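Local coordinates for protein minor fimbrium anchoring subunit Mfa2 (Porphyromonas gingivalis, PDB 5NFI) that forms the outer-membrane anchor of the minor fimbriae through its interaction with Mfa1 and regulates the length of these adhesive filaments, at residues V268-I271 and W276-H279; A256-C259 and D263-Y266; N43-V48 and K54-P59. One frame throughout, in Å; residues are numbered along the deposited sequence.

Interaction 1 of 3, residues V268-I271 and W276-H279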
# COMPACT_ATOMS: atom_id res chain seq x y z
N VAL A 268 -10.93 -8.74 -24.35
CA VAL A 268 -10.89 -7.34 -23.94
C VAL A 268 -10.13 -6.54 -24.99
O VAL A 268 -9.02 -6.91 -25.37
CB VAL A 268 -10.24 -7.20 -22.55
CG1 VAL A 268 -9.84 -5.76 -22.27
CG2 VAL A 268 -11.17 -7.72 -21.46
N VAL A 269 -10.75 -5.47 -25.48
CA VAL A 269 -10.24 -4.70 -26.61
C VAL A 269 -9.98 -3.23 -26.28
O VAL A 269 -9.71 -2.44 -27.18
CB VAL A 269 -11.22 -4.73 -27.81
CG1 VAL A 269 -11.38 -6.14 -28.37
CG2 VAL A 269 -12.57 -4.16 -27.39
N GLN A 270 -10.06 -2.88 -25.00
CA GLN A 270 -9.80 -1.53 -24.51
C GLN A 270 -9.72 -1.53 -23.00
O GLN A 270 -10.63 -1.99 -22.30
CB GLN A 270 -10.89 -0.55 -24.95
CG GLN A 270 -10.52 0.31 -26.12
CD GLN A 270 -11.61 1.29 -26.51
OE1 GLN A 270 -12.58 1.49 -25.78
NE2 GLN A 270 -11.44 1.91 -27.68
N ILE A 271 -8.62 -1.01 -22.48
CA ILE A 271 -8.53 -0.83 -21.05
C ILE A 271 -8.37 0.67 -20.71
O ILE A 271 -7.42 1.32 -21.12
CB ILE A 271 -7.39 -1.67 -20.44
CG1 ILE A 271 -7.08 -1.20 -19.02
CG2 ILE A 271 -6.15 -1.59 -21.31
CD1 ILE A 271 -6.08 -2.06 -18.29
N TRP A 276 -8.34 7.65 -18.92
CA TRP A 276 -7.42 7.58 -20.05
C TRP A 276 -7.51 6.24 -20.76
O TRP A 276 -7.61 5.19 -20.12
CB TRP A 276 -5.99 7.82 -19.59
CG TRP A 276 -5.79 9.11 -18.86
CD1 TRP A 276 -5.75 9.29 -17.50
CD2 TRP A 276 -5.57 10.40 -19.44
NE1 TRP A 276 -5.53 10.61 -17.21
CE2 TRP A 276 -5.42 11.32 -18.38
CE3 TRP A 276 -5.49 10.87 -20.75
CZ2 TRP A 276 -5.19 12.68 -18.59
CZ3 TRP A 276 -5.26 12.23 -20.96
CH2 TRP A 276 -5.12 13.12 -19.88
N LEU A 277 -7.45 6.26 -22.08
CA LEU A 277 -7.38 5.03 -22.84
C LEU A 277 -5.94 4.57 -22.83
O LEU A 277 -5.07 5.19 -23.43
CB LEU A 277 -7.91 5.22 -24.26
CG LEU A 277 -7.81 4.00 -25.19
CD1 LEU A 277 -8.56 2.83 -24.59
CD2 LEU A 277 -8.29 4.29 -26.64
N ILE A 278 -5.70 3.47 -22.13
CA ILE A 278 -4.35 2.98 -21.87
C ILE A 278 -3.84 2.04 -22.97
O ILE A 278 -2.69 2.11 -23.37
CB ILE A 278 -4.30 2.25 -20.50
CG1 ILE A 278 -4.54 3.24 -19.37
CG2 ILE A 278 -3.00 1.51 -20.30
CD1 ILE A 278 -3.71 4.49 -19.50
N HIS A 279 -4.72 1.16 -23.43
CA HIS A 279 -4.40 0.22 -24.50
C HIS A 279 -5.66 -0.20 -25.23
O HIS A 279 -6.70 -0.46 -24.63
CB HIS A 279 -3.70 -1.04 -23.95
CG HIS A 279 -2.28 -0.82 -23.53
ND1 HIS A 279 -1.86 -0.96 -22.21
CD2 HIS A 279 -1.18 -0.47 -24.23
CE1 HIS A 279 -0.57 -0.71 -22.14
NE2 HIS A 279 -0.13 -0.41 -23.35
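I271 pairs with H279 near the turn of the C-terminal beta hairpin formed by strands 266-273 and 276-280, a surface contact carried by antiparallel backbone bonds and a few side chains. I271 N donates to H279 O (2.9 Å), and I271 O accepts from I278 N (2.9 Å). Two residues, I278 and H279, stand opposite the single I271, which makes this a classic beta bulge. The short strand segments run at 134° to one another, well away from strictly antiparallel. The same H279 O is approached by Q270 CA at 3.3 Å in a CA-H...O contact, giving that carbonyl a second, weaker partner. Methyl CG2 of I271 lies 3.6 Å from H279 CB, at the edge of the imidazole and near its plane; the two side chains run side by side in the same direction. Q270 and L277 instead cross at about a right angle: with chi1 177° L277 CG swings away from its backbone N, which helps bring CD1 to 3.5 Å from Q270 CG. The Q270 amide turns to its own strand, where OE1 accepts a hydrogen bond from W272 NE1. On its other edge strand 266-273 pairs with strand 249-258: V269 and Q270 bond to V255 through the backbone, and I271 packs on L254.

Interaction 2 of 3, residues A256-C259 and D263-Y266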
# COMPACT_ATOMS: atom_id res chain seq x y z
N ALA A 256 -15.15 -5.24 -23.31
CA ALA A 256 -15.16 -6.57 -23.89
C ALA A 256 -15.85 -6.53 -25.26
O ALA A 256 -16.71 -5.69 -25.52
CB ALA A 256 -15.87 -7.56 -22.98
N HIS A 257 -15.44 -7.45 -26.12
CA HIS A 257 -16.11 -7.61 -27.39
C HIS A 257 -16.00 -9.08 -27.80
O HIS A 257 -15.03 -9.76 -27.44
CB HIS A 257 -15.50 -6.70 -28.45
CG HIS A 257 -16.27 -6.67 -29.74
ND1 HIS A 257 -17.58 -7.09 -29.83
CD2 HIS A 257 -15.91 -6.28 -30.98
CE1 HIS A 257 -18.00 -6.96 -31.08
NE2 HIS A 257 -17.00 -6.46 -31.80
N HIS A 258 -17.01 -9.57 -28.51
CA HIS A 258 -16.92 -10.90 -29.04
C HIS A 258 -15.70 -10.98 -29.94
O HIS A 258 -15.36 -10.02 -30.62
CB HIS A 258 -18.19 -11.28 -29.79
CG HIS A 258 -18.19 -12.69 -30.26
ND1 HIS A 258 -17.78 -13.06 -31.52
CD2 HIS A 258 -18.52 -13.84 -29.62
CE1 HIS A 258 -17.86 -14.37 -31.64
NE2 HIS A 258 -18.31 -14.87 -30.51
N CYS A 259 -15.02 -12.13 -29.93
CA CYS A 259 -13.71 -12.24 -30.56
C CYS A 259 -13.77 -12.34 -32.08
O CYS A 259 -12.74 -12.22 -32.73
CB CYS A 259 -12.94 -13.45 -30.01
SG CYS A 259 -13.39 -15.10 -30.68
N ASP A 263 -13.75 -19.03 -31.84
CA ASP A 263 -13.75 -19.51 -30.46
C ASP A 263 -15.07 -19.17 -29.80
O ASP A 263 -15.33 -19.63 -28.69
CB ASP A 263 -12.59 -18.91 -29.66
CG ASP A 263 -11.26 -19.62 -29.91
OD1 ASP A 263 -11.02 -20.07 -31.05
OD2 ASP A 263 -10.46 -19.74 -28.96
N ASP A 264 -15.90 -18.39 -30.49
CA ASP A 264 -17.17 -17.92 -29.94
C ASP A 264 -16.96 -17.44 -28.49
O ASP A 264 -17.71 -17.80 -27.59
CB ASP A 264 -18.22 -19.04 -29.99
CG ASP A 264 -19.58 -18.55 -30.48
OD1 ASP A 264 -19.86 -17.34 -30.37
OD2 ASP A 264 -20.36 -19.39 -30.99
N THR A 265 -15.90 -16.66 -28.28
CA THR A 265 -15.47 -16.25 -26.95
C THR A 265 -15.25 -14.73 -26.92
O THR A 265 -15.09 -14.11 -27.96
CB THR A 265 -14.18 -17.03 -26.52
OG1 THR A 265 -14.55 -18.14 -25.69
CG2 THR A 265 -13.17 -16.15 -25.80
N TYR A 266 -15.30 -14.14 -25.74
CA TYR A 266 -15.09 -12.71 -25.62
C TYR A 266 -13.66 -12.40 -25.28
O TYR A 266 -12.92 -13.24 -24.74
CB TYR A 266 -16.05 -12.13 -24.58
CG TYR A 266 -17.40 -12.02 -25.20
CD1 TYR A 266 -18.17 -13.16 -25.42
CD2 TYR A 266 -17.89 -10.80 -25.64
CE1 TYR A 266 -19.40 -13.09 -26.03
CE2 TYR A 266 -19.13 -10.72 -26.26
CZ TYR A 266 -19.87 -11.87 -26.45
OH TYR A 266 -21.10 -11.80 -27.05
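H258 and D264 are joined by a side-chain hydrogen bond, NE2 to OD1 at 2.9 Å, bent to 144° at the hydrogen. The histidine reaches OD1 on its anti side, tilted out of both the carboxylate and the ring plane, and the imidazole and carboxylate planes are almost perpendicular, at 87°. A negative carboxylate here would probably stabilise a protonated imidazole. The backbone adds C259 N to T265 O (2.8 Å); T265 O also lies over one face of the H258 ring, offset toward the rim.

These bonds bring together the two arms of the turn between strands 249-258 and 266-273, neighbouring antiparallel strands in this transthyretin-clan protein. H258 and Y266 form an antiparallel non-hydrogen-bonded pair, CA to CA 4.3 Å. At the tip, the disulfide of C259 with C261 ties the turn to itself, and C259 SG lies 4.0 Å from D263 CB.

The aromatic contacts are between H258 and Y266. The edge of the H258 ring points at the face of Y266, centroids 5.2 Å apart and planes at 82°. With its first torsion fully extended, the imidazole swings across the phenol and carries NE2 toward D264. H258 CA makes a CH-pi contact, 3.8 Å from the centroid of the Y266 ring. Y266 also packs on P154, and A256 O accepts a hydrogen bond from S152 OG.

Interaction 3 of 3, residues N43-V48 and K54-P59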
# COMPACT_ATOMS: atom_id res chain seq x y z
N ASN A 43 7.87 1.71 19.45
CA ASN A 43 6.81 2.42 20.15
C ASN A 43 5.44 2.32 19.49
O ASN A 43 5.33 2.29 18.26
CB ASN A 43 7.18 3.90 20.29
CG ASN A 43 8.56 4.08 20.88
OD1 ASN A 43 8.75 3.93 22.09
ND2 ASN A 43 9.53 4.41 20.04
N VAL A 44 4.40 2.28 20.31
CA VAL A 44 3.04 2.16 19.82
C VAL A 44 2.18 3.29 20.38
O VAL A 44 2.19 3.56 21.58
CB VAL A 44 2.44 0.80 20.22
CG1 VAL A 44 1.01 0.70 19.75
CG2 VAL A 44 3.28 -0.35 19.64
N PHE A 45 1.44 3.98 19.51
CA PHE A 45 0.59 5.07 19.98
C PHE A 45 -0.85 4.90 19.49
O PHE A 45 -1.11 4.91 18.29
CB PHE A 45 1.14 6.44 19.54
CG PHE A 45 2.59 6.63 19.84
CD1 PHE A 45 3.03 6.79 21.14
CD2 PHE A 45 3.53 6.63 18.82
CE1 PHE A 45 4.38 6.96 21.41
CE2 PHE A 45 4.87 6.80 19.09
CZ PHE A 45 5.30 6.96 20.39
N GLU A 46 -1.77 4.73 20.42
CA GLU A 46 -3.18 4.68 20.09
C GLU A 46 -3.75 6.10 20.10
O GLU A 46 -3.07 7.04 20.46
CB GLU A 46 -3.92 3.77 21.08
CG GLU A 46 -3.21 2.46 21.36
CD GLU A 46 -3.26 1.48 20.19
OE1 GLU A 46 -4.14 1.64 19.31
OE2 GLU A 46 -2.42 0.54 20.16
N ASP A 47 -5.00 6.24 19.66
CA ASP A 47 -5.73 7.50 19.67
C ASP A 47 -5.01 8.64 18.93
O ASP A 47 -5.11 9.80 19.31
CB ASP A 47 -6.02 7.89 21.11
CG ASP A 47 -6.71 6.78 21.87
OD1 ASP A 47 -7.50 6.03 21.24
OD2 ASP A 47 -6.47 6.63 23.10
N VAL A 48 -4.30 8.29 17.87
CA VAL A 48 -3.59 9.28 17.09
C VAL A 48 -4.55 10.22 16.36
O VAL A 48 -5.49 9.79 15.70
CB VAL A 48 -2.65 8.61 16.06
CG1 VAL A 48 -2.09 9.63 15.08
CG2 VAL A 48 -1.53 7.89 16.78
N LYS A 54 1.42 18.76 16.39
CA LYS A 54 1.48 17.66 17.34
C LYS A 54 2.75 16.84 17.14
O LYS A 54 3.18 16.60 16.01
CB LYS A 54 0.25 16.75 17.23
CG LYS A 54 0.23 15.69 18.33
CD LYS A 54 -1.18 15.19 18.65
CE LYS A 54 -1.18 14.30 19.91
NZ LYS A 54 0.07 14.43 20.74
N GLU A 55 3.36 16.43 18.25
CA GLU A 55 4.58 15.63 18.21
C GLU A 55 4.48 14.39 19.07
O GLU A 55 3.68 14.32 20.00
CB GLU A 55 5.77 16.47 18.66
CG GLU A 55 6.02 17.69 17.82
CD GLU A 55 7.27 18.41 18.23
OE1 GLU A 55 7.19 19.32 19.08
OE2 GLU A 55 8.34 18.06 17.69
N TRP A 56 5.29 13.39 18.74
CA TRP A 56 5.36 12.15 19.50
C TRP A 56 6.81 11.86 19.85
O TRP A 56 7.66 11.86 18.97
CB TRP A 56 4.75 10.98 18.71
CG TRP A 56 3.25 10.95 18.72
CD1 TRP A 56 2.45 10.32 19.63
CD2 TRP A 56 2.36 11.60 17.80
NE1 TRP A 56 1.13 10.52 19.33
CE2 TRP A 56 1.04 11.30 18.21
CE3 TRP A 56 2.56 12.39 16.66
CZ2 TRP A 56 -0.07 11.78 17.53
CZ3 TRP A 56 1.45 12.86 15.99
CH2 TRP A 56 0.16 12.56 16.43
N LEU A 57 7.09 11.63 21.13
CA LEU A 57 8.45 11.34 21.57
C LEU A 57 8.83 9.89 21.30
O LEU A 57 8.11 8.97 21.68
CB LEU A 57 8.62 11.66 23.05
CG LEU A 57 10.02 11.42 23.64
CD1 LEU A 57 11.11 12.23 22.91
CD2 LEU A 57 10.03 11.73 25.12
N ILE A 58 9.97 9.71 20.65
CA ILE A 58 10.55 8.41 20.35
C ILE A 58 11.79 8.28 21.22
O ILE A 58 12.82 8.90 20.94
CB ILE A 58 10.91 8.26 18.85
CG1 ILE A 58 9.73 8.65 17.96
CG2 ILE A 58 11.34 6.85 18.54
CD1 ILE A 58 8.45 7.89 18.26
N PRO A 59 11.67 7.53 22.32
CA PRO A 59 12.78 7.27 23.23
C PRO A 59 14.02 6.73 22.53
O PRO A 59 13.90 5.82 21.69
CB PRO A 59 12.20 6.24 24.19
CG PRO A 59 10.78 6.60 24.26
CD PRO A 59 10.39 7.07 22.89
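F45 and W56 meet obliquely between strands 39-45 and 56-60, their side chains sliding past each other in opposite directions. The phenyl and the five-membered indole ring are inclined at 41°, with centroids 4.8 Å apart. W56 CD1 does the touching: it sits over one face of the F45 ring, offset toward the rim and 3.7 Å from F45 CG. F45 chi1 of -49° turns CG away from its own carbonyl carbon, and with the CB atoms of both residues directed across the gap the phenyl reaches W56 CD1.

Other side chains meet these rings at different angles. I58 comes to the edge of the phenyl, near its plane, with CD1 3.8 Å from F45 CE2. At the far end of the indole, V48 CG1 lies obliquely 3.8 Å from W56 CZ2, while K54 CG lies over one indole face, toward its rim. Toward the other end of the contact, N43 crosses both I58 and P59: its ND2 is 3.4 Å from I58 CG2, and its OD1 is 3.6 Å from P59 CD. N43 ND2 forms its hydrogen bond with S41 OG of the same strand.

The strand segments run nearly antiparallel, at 161°, but their axes come no closer than 8.8 Å, too far for backbone pairing with each other. Each is paired on a different neighbour: N43 and F45 bond to V30 and L28 of strand 28-33, W56 and I58 to V7 and V5 of strand 3-10. V30 also touches F45 and I58. The segments therefore meet through side chains, consistent with the packing between the sheets of a transthyretin-like beta-sandwich. Apolar packing of F45, V48, W56 and I58 joins them across the gap, while N43 spends its polar nitrogen on S41 and meets I58 and P59 by van der Waals contact.

Along the chain, interaction 3 closes first, then interaction 2, then interaction 1. Interactions 1 and 2 lie close together, with centres 16 Å apart, and share strand 266-273: the turn of interaction 2 leads into this strand, and the hairpin of interaction 1 leaves it. They touch directly, V269 CG2 lying 4.0 Å from H257 CB. Interaction 3 is on the opposite side of the chain's centre, about 45 Å from interaction 1 and 56 Å from interaction 2, centre to centre. Side-chain packing between strands 39-45 and 56-60 thus belongs to one end of this elongated, strand-rich anchor protein, and the two successive C-terminal turns to the other.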